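Long-range contact in putative aspartate aminotransferase (Thermus thermophilus, PDB 1IUG), which probably transfers amino groups between amino acids and 2-oxo acids, as a pyridoxal 5'-phosphate-dependent aminotransferase of class V: residues T162-A170 / L243-L254. Sequence-based numbering, arbitrary orientation.
Sequences TSLLVGEVA and LEEVLPRLEEHL
With CG anti to the backbone N (chi1 173°) and the ring turned by a chi2 of 79°, His253 sets the NE2 edge of its imidazole against the backbone of Leu165. Leu165 O lies at that edge in the ring plane, 2.9 Å from His253 NE2, but the N-H...O angle of 125° makes the hydrogen bond weak. Val246 CG1 sits 3.7 Å above one face of the His253 ring, nearer the edge of the ring than its centre. Val246 CG1 also meets the end of Leu165 tip to tip, 4.1 Å from Leu165 CD2. The two methyls of Leu165 share the apolar contact: CD1 touches Leu243 CD2, Leu247 CD1 and Leu250 CD1, whereas CD2 lies against Val246 and Leu243. Cut back to an alanine, Leu165 would probably leave those four side chains without their shared apolar partner and open a gap between loop and helices. Leu254 CD2 packs against the backbone of the loop, 3.5 Å from Val166 O. A water donates hydrogen bonds to both Val166 O and Leu254 O, 2.8 Å from each, and so bridges the two backbones. On the solvent side, Glu168 crosses Glu251 at about a right angle, their carboxylates nearly coplanar and Glu168 OE1 2.9 Å from Glu251 OE2; two carboxylates so close would be expected to repel, which may raise the pKa of one of them. The other oxygen, Glu168 OE2, has a long, weak ion pair with Arg48, which may offset this a little. Residues 162-170 belong to the loop between strands 155-159 and 178-182 of the seven-stranded sheet of this aminotransferase. They face the junction where helix 233-246 gives way to helix 250-270, while Leu243 also packs on Leu42 and Leu43 of helix 30-47.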
ATOM      1  N   THR A 162       6.960  -8.203 -13.911  1.00 23.04           N
ATOM      2  CA  THR A 162       7.157  -7.639 -15.249  1.00 22.25           C
ATOM      3  C   THR A 162       6.889  -8.623 -16.388  1.00 22.27           C
ATOM      4  O   THR A 162       7.433  -8.476 -17.482  1.00 23.23           O
ATOM      5  CB  THR A 162       8.544  -6.968 -15.449  1.00 21.68           C
ATOM      6  OG1 THR A 162       9.590  -7.886 -15.132  1.00 21.29           O
ATOM      7  CG2 THR A 162       8.664  -5.724 -14.593  1.00 22.58           C
ATOM      8  N   SER A 163       6.098  -9.657 -16.111  1.00 22.78           N
ATOM      9  CA  SER A 163       5.721 -10.621 -17.141  1.00 23.46           C
ATOM     10  C   SER A 163       4.201 -10.564 -17.350  1.00 24.01           C
ATOM     11  O   SER A 163       3.715 -10.787 -18.461  1.00 25.55           O
ATOM     12  CB  SER A 163       6.185 -12.041 -16.800  1.00 22.90           C
ATOM     13  OG  SER A 163       5.615 -12.521 -15.598  1.00 25.37           O
ATOM     14  N   LEU A 164       3.462 -10.213 -16.297  1.00 22.01           N
ATOM     15  CA  LEU A 164       2.005 -10.108 -16.385  1.00 23.35           C
ATOM     16  C   LEU A 164       1.618  -8.989 -17.352  1.00 23.20           C
ATOM     17  O   LEU A 164       1.991  -7.836 -17.145  1.00 22.03           O
ATOM     18  CB  LEU A 164       1.389  -9.825 -15.010  1.00 21.53           C
ATOM     19  CG  LEU A 164      -0.146  -9.754 -14.973  1.00 22.49           C
ATOM     20  CD1 LEU A 164      -0.736 -11.131 -15.225  1.00 21.72           C
ATOM     21  CD2 LEU A 164      -0.624  -9.214 -13.640  1.00 21.39           C
ATOM     22  N   LEU A 165       0.879  -9.348 -18.403  1.00 23.79           N
ATOM     23  CA  LEU A 165       0.416  -8.409 -19.436  1.00 25.51           C
ATOM     24  C   LEU A 165       1.543  -7.864 -20.319  1.00 26.82           C
ATOM     25  O   LEU A 165       1.363  -6.897 -21.061  1.00 27.18           O
ATOM     26  CB  LEU A 165      -0.372  -7.249 -18.814  1.00 26.66           C
ATOM     27  CG  LEU A 165      -1.798  -7.076 -19.339  1.00 28.14           C
ATOM     28  CD1 LEU A 165      -2.650  -8.250 -18.898  1.00 28.14           C
ATOM     29  CD2 LEU A 165      -2.390  -5.772 -18.836  1.00 28.93           C
ATOM     30  N   VAL A 166       2.704  -8.499 -20.231  1.00 26.06           N
ATOM     31  CA  VAL A 166       3.863  -8.108 -21.019  1.00 27.42           C
ATOM     32  C   VAL A 166       4.211  -9.298 -21.909  1.00 27.42           C
ATOM     33  O   VAL A 166       4.472  -9.141 -23.096  1.00 29.53           O
ATOM     34  CB  VAL A 166       5.056  -7.749 -20.102  1.00 26.31           C
ATOM     35  CG1 VAL A 166       6.273  -7.401 -20.926  1.00 27.66           C
ATOM     36  CG2 VAL A 166       4.687  -6.581 -19.211  1.00 25.30           C
ATOM     37  N   GLY A 167       4.161 -10.485 -21.315  1.00 28.04           N
ATOM     38  CA  GLY A 167       4.440 -11.720 -22.023  1.00 29.31           C
ATOM     39  C   GLY A 167       3.429 -12.771 -21.599  1.00 30.15           C
ATOM     40  O   GLY A 167       2.547 -12.500 -20.778  1.00 28.21           O
ATOM     41  N   GLU A 168       3.537 -13.966 -22.170  1.00 31.80           N
ATOM     42  CA  GLU A 168       2.634 -15.065 -21.845  1.00 34.10           C
ATOM     43  C   GLU A 168       2.872 -15.570 -20.431  1.00 34.11           C
ATOM     44  O   GLU A 168       4.016 -15.795 -20.027  1.00 34.29           O
ATOM     45  CB  GLU A 168       2.824 -16.225 -22.825  1.00 39.05           C
ATOM     46  CG  GLU A 168       2.248 -15.986 -24.216  1.00 47.89           C
ATOM     47  CD  GLU A 168       0.724 -16.000 -24.244  1.00 52.82           C
ATOM     48  OE1 GLU A 168       0.148 -15.482 -25.226  1.00 56.21           O
ATOM     49  OE2 GLU A 168       0.098 -16.540 -23.302  1.00 55.75           O
ATOM     50  N   VAL A 169       1.784 -15.735 -19.683  1.00 31.69           N
ATOM     51  CA  VAL A 169       1.853 -16.230 -18.312  1.00 31.37           C
ATOM     52  C   VAL A 169       0.675 -17.155 -18.003  1.00 31.87           C
ATOM     53  O   VAL A 169      -0.369 -17.103 -18.659  1.00 32.03           O
ATOM     54  CB  VAL A 169       1.849 -15.071 -17.260  1.00 32.27           C
ATOM     55  CG1 VAL A 169       3.080 -14.188 -17.413  1.00 31.07           C
ATOM     56  CG2 VAL A 169       0.571 -14.243 -17.371  1.00 30.19           C
ATOM     57  N   ALA A 170       0.867 -18.008 -17.006  1.00 31.75           N
ATOM     58  CA  ALA A 170      -0.155 -18.941 -16.542  1.00 31.63           C
ATOM     59  C   ALA A 170       0.335 -19.497 -15.219  1.00 30.99           C
ATOM     60  O   ALA A 170       1.525 -19.420 -14.914  1.00 31.35           O
ATOM     61  CB  ALA A 170      -0.356 -20.070 -17.543  1.00 32.05           C
ATOM     62  N   LEU A 243      -7.792  -3.636 -17.615  1.00 26.73           N
ATOM     63  CA  LEU A 243      -7.975  -5.049 -17.931  1.00 30.13           C
ATOM     64  C   LEU A 243      -9.179  -5.282 -18.837  1.00 32.14           C
ATOM     65  O   LEU A 243      -9.141  -6.154 -19.702  1.00 32.40           O
ATOM     66  CB  LEU A 243      -8.095  -5.890 -16.658  1.00 28.35           C
ATOM     67  CG  LEU A 243      -6.790  -6.090 -15.879  1.00 30.47           C
ATOM     68  CD1 LEU A 243      -7.068  -6.818 -14.577  1.00 26.82           C
ATOM     69  CD2 LEU A 243      -5.783  -6.858 -16.729  1.00 29.55           C
ATOM     70  N   GLU A 244     -10.235  -4.496 -18.649  1.00 34.68           N
ATOM     71  CA  GLU A 244     -11.434  -4.620 -19.476  1.00 38.92           C
ATOM     72  C   GLU A 244     -11.147  -4.331 -20.946  1.00 38.08           C
ATOM     73  O   GLU A 244     -11.751  -4.936 -21.827  1.00 37.70           O
ATOM     74  CB  GLU A 244     -12.543  -3.686 -18.983  1.00 41.51           C
ATOM     75  CG  GLU A 244     -13.403  -4.278 -17.883  1.00 49.25           C
ATOM     76  CD  GLU A 244     -14.449  -3.305 -17.372  1.00 53.67           C
ATOM     77  OE1 GLU A 244     -14.488  -3.068 -16.144  1.00 55.87           O
ATOM     78  OE2 GLU A 244     -15.234  -2.782 -18.194  1.00 55.95           O
ATOM     79  N   GLU A 245     -10.218  -3.413 -21.201  1.00 38.99           N
ATOM     80  CA  GLU A 245      -9.861  -3.051 -22.566  1.00 39.09           C
ATOM     81  C   GLU A 245      -8.792  -3.954 -23.185  1.00 37.45           C
ATOM     82  O   GLU A 245      -8.881  -4.310 -24.361  1.00 36.60           O
ATOM     83  CB  GLU A 245      -9.393  -1.595 -22.630  1.00 42.77           C
ATOM     84  CG  GLU A 245      -9.175  -1.104 -24.059  1.00 49.89           C
ATOM     85  CD  GLU A 245      -8.561   0.279 -24.133  1.00 54.24           C
ATOM     86  OE1 GLU A 245      -7.376   0.379 -24.523  1.00 56.29           O
ATOM     87  OE2 GLU A 245      -9.265   1.264 -23.816  1.00 56.48           O
ATOM     88  N   VAL A 246      -7.798  -4.337 -22.390  1.00 34.89           N
ATOM     89  CA  VAL A 246      -6.700  -5.166 -22.879  1.00 33.52           C
ATOM     90  C   VAL A 246      -6.982  -6.659 -23.037  1.00 33.20           C
ATOM     91  O   VAL A 246      -6.600  -7.254 -24.043  1.00 31.49           O
ATOM     92  CB  VAL A 246      -5.425  -4.972 -22.012  1.00 33.46           C
ATOM     93  CG1 VAL A 246      -4.338  -5.956 -22.425  1.00 31.34           C
ATOM     94  CG2 VAL A 246      -4.913  -3.549 -22.157  1.00 32.10           C
ATOM     95  N   LEU A 247      -7.645  -7.259 -22.053  1.00 33.15           N
ATOM     96  CA  LEU A 247      -7.941  -8.691 -22.084  1.00 33.29           C
ATOM     97  C   LEU A 247      -8.594  -9.257 -23.354  1.00 35.01           C
ATOM     98  O   LEU A 247      -8.229 -10.350 -23.803  1.00 33.48           O
ATOM     99  CB  LEU A 247      -8.718  -9.101 -20.831  1.00 31.60           C
ATOM    100  CG  LEU A 247      -7.966 -10.031 -19.870  1.00 35.29           C
ATOM    101  CD1 LEU A 247      -6.504  -9.631 -19.734  1.00 34.49           C
ATOM    102  CD2 LEU A 247      -8.645 -10.034 -18.514  1.00 33.58           C
ATOM    103  N   PRO A 248      -9.572  -8.540 -23.946  1.00 35.62           N
ATOM    104  CA  PRO A 248     -10.204  -9.065 -25.165  1.00 36.42           C
ATOM    105  C   PRO A 248      -9.238  -9.088 -26.350  1.00 37.02           C
ATOM    106  O   PRO A 248      -9.415  -9.868 -27.286  1.00 37.39           O
ATOM    107  CB  PRO A 248     -11.352  -8.083 -25.402  1.00 36.52           C
ATOM    108  CG  PRO A 248     -11.687  -7.609 -24.020  1.00 36.06           C
ATOM    109  CD  PRO A 248     -10.316  -7.371 -23.445  1.00 35.83           C
ATOM    110  N   ARG A 249      -8.217  -8.236 -26.291  1.00 37.50           N
ATOM    111  CA  ARG A 249      -7.204  -8.133 -27.344  1.00 38.29           C
ATOM    112  C   ARG A 249      -5.824  -8.483 -26.785  1.00 36.52           C
ATOM    113  O   ARG A 249      -4.816  -7.942 -27.238  1.00 35.98           O
ATOM    114  CB  ARG A 249      -7.152  -6.701 -27.887  1.00 42.50           C
ATOM    115  CG  ARG A 249      -8.451  -6.157 -28.462  1.00 50.39           C
ATOM    116  CD  ARG A 249      -8.954  -6.984 -29.639  1.00 56.95           C
ATOM    117  NE  ARG A 249     -10.044  -6.311 -30.346  1.00 62.44           N
ATOM    118  CZ  ARG A 249     -11.023  -6.937 -30.995  1.00 65.23           C
ATOM    119  NH1 ARG A 249     -11.063  -8.267 -31.033  1.00 66.17           N
ATOM    120  NH2 ARG A 249     -11.965  -6.232 -31.612  1.00 65.48           N
ATOM    121  N   LEU A 250      -5.780  -9.394 -25.815  1.00 35.81           N
ATOM    122  CA  LEU A 250      -4.523  -9.784 -25.175  1.00 37.60           C
ATOM    123  C   LEU A 250      -3.389 -10.162 -26.126  1.00 38.29           C
ATOM    124  O   LEU A 250      -2.289  -9.613 -26.024  1.00 36.62           O
ATOM    125  CB  LEU A 250      -4.752 -10.917 -24.168  1.00 35.77           C
ATOM    126  CG  LEU A 250      -3.523 -11.322 -23.343  1.00 36.92           C
ATOM    127  CD1 LEU A 250      -3.026 -10.139 -22.519  1.00 34.39           C
ATOM    128  CD2 LEU A 250      -3.856 -12.496 -22.444  1.00 35.99           C
ATOM    129  N   GLU A 251      -3.675 -11.071 -27.059  1.00 39.69           N
ATOM    130  CA  GLU A 251      -2.690 -11.544 -28.033  1.00 40.38           C
ATOM    131  C   GLU A 251      -2.074 -10.405 -28.837  1.00 38.64           C
ATOM    132  O   GLU A 251      -0.870 -10.401 -29.102  1.00 37.81           O
ATOM    133  CB  GLU A 251      -3.327 -12.559 -28.983  1.00 44.23           C
ATOM    134  CG  GLU A 251      -2.424 -13.736 -29.323  1.00 50.07           C
ATOM    135  CD  GLU A 251      -2.060 -14.569 -28.101  1.00 54.23           C
ATOM    136  OE1 GLU A 251      -2.981 -14.995 -27.365  1.00 55.35           O
ATOM    137  OE2 GLU A 251      -0.849 -14.800 -27.878  1.00 56.29           O
ATOM    138  N   GLU A 252      -2.906  -9.443 -29.219  1.00 36.95           N
ATOM    139  CA  GLU A 252      -2.443  -8.290 -29.979  1.00 36.81           C
ATOM    140  C   GLU A 252      -1.578  -7.397 -29.095  1.00 33.85           C
ATOM    141  O   GLU A 252      -0.568  -6.862 -29.550  1.00 31.40           O
ATOM    142  CB  GLU A 252      -3.629  -7.492 -30.533  1.00 41.05           C
ATOM    143  CG  GLU A 252      -4.487  -8.250 -31.544  1.00 48.53           C
ATOM    144  CD  GLU A 252      -5.656  -9.008 -30.915  1.00 52.54           C
ATOM    145  OE1 GLU A 252      -5.446  -9.817 -29.983  1.00 53.82           O
ATOM    146  OE2 GLU A 252      -6.801  -8.798 -31.372  1.00 56.57           O
ATOM    147  N   HIS A 253      -1.977  -7.252 -27.830  1.00 31.90           N
ATOM    148  CA  HIS A 253      -1.239  -6.429 -26.871  1.00 28.40           C
ATOM    149  C   HIS A 253       0.145  -7.014 -26.625  1.00 26.17           C
ATOM    150  O   HIS A 253       1.141  -6.288 -26.572  1.00 24.84           O
ATOM    151  CB  HIS A 253      -2.006  -6.323 -25.545  1.00 28.62           C
ATOM    152  CG  HIS A 253      -1.242  -5.628 -24.460  1.00 29.14           C
ATOM    153  ND1 HIS A 253      -1.127  -4.255 -24.388  1.00 29.19           N
ATOM    154  CD2 HIS A 253      -0.539  -6.119 -23.411  1.00 29.25           C
ATOM    155  CE1 HIS A 253      -0.388  -3.932 -23.343  1.00 29.23           C
ATOM    156  NE2 HIS A 253      -0.018  -5.043 -22.732  1.00 29.66           N
ATOM    157  N   LEU A 254       0.197  -8.333 -26.473  1.00 25.75           N
ATOM    158  CA  LEU A 254       1.457  -9.029 -26.234  1.00 26.51           C
ATOM    159  C   LEU A 254       2.393  -8.922 -27.439  1.00 25.08           C
ATOM    160  O   LEU A 254       3.587  -8.662 -27.277  1.00 26.58           O
ATOM    161  CB  LEU A 254       1.202 -10.494 -25.865  1.00 24.18           C
ATOM    162  CG  LEU A 254       0.404 -10.702 -24.573  1.00 27.15           C
ATOM    163  CD1 LEU A 254       0.241 -12.193 -24.284  1.00 26.25           C
ATOM    164  CD2 LEU A 254       1.096  -9.995 -23.406  1.00 25.27           C
TER
HETATM  165  O   HOH W   1       5.040 -10.301 -25.527  1.00 27.28           O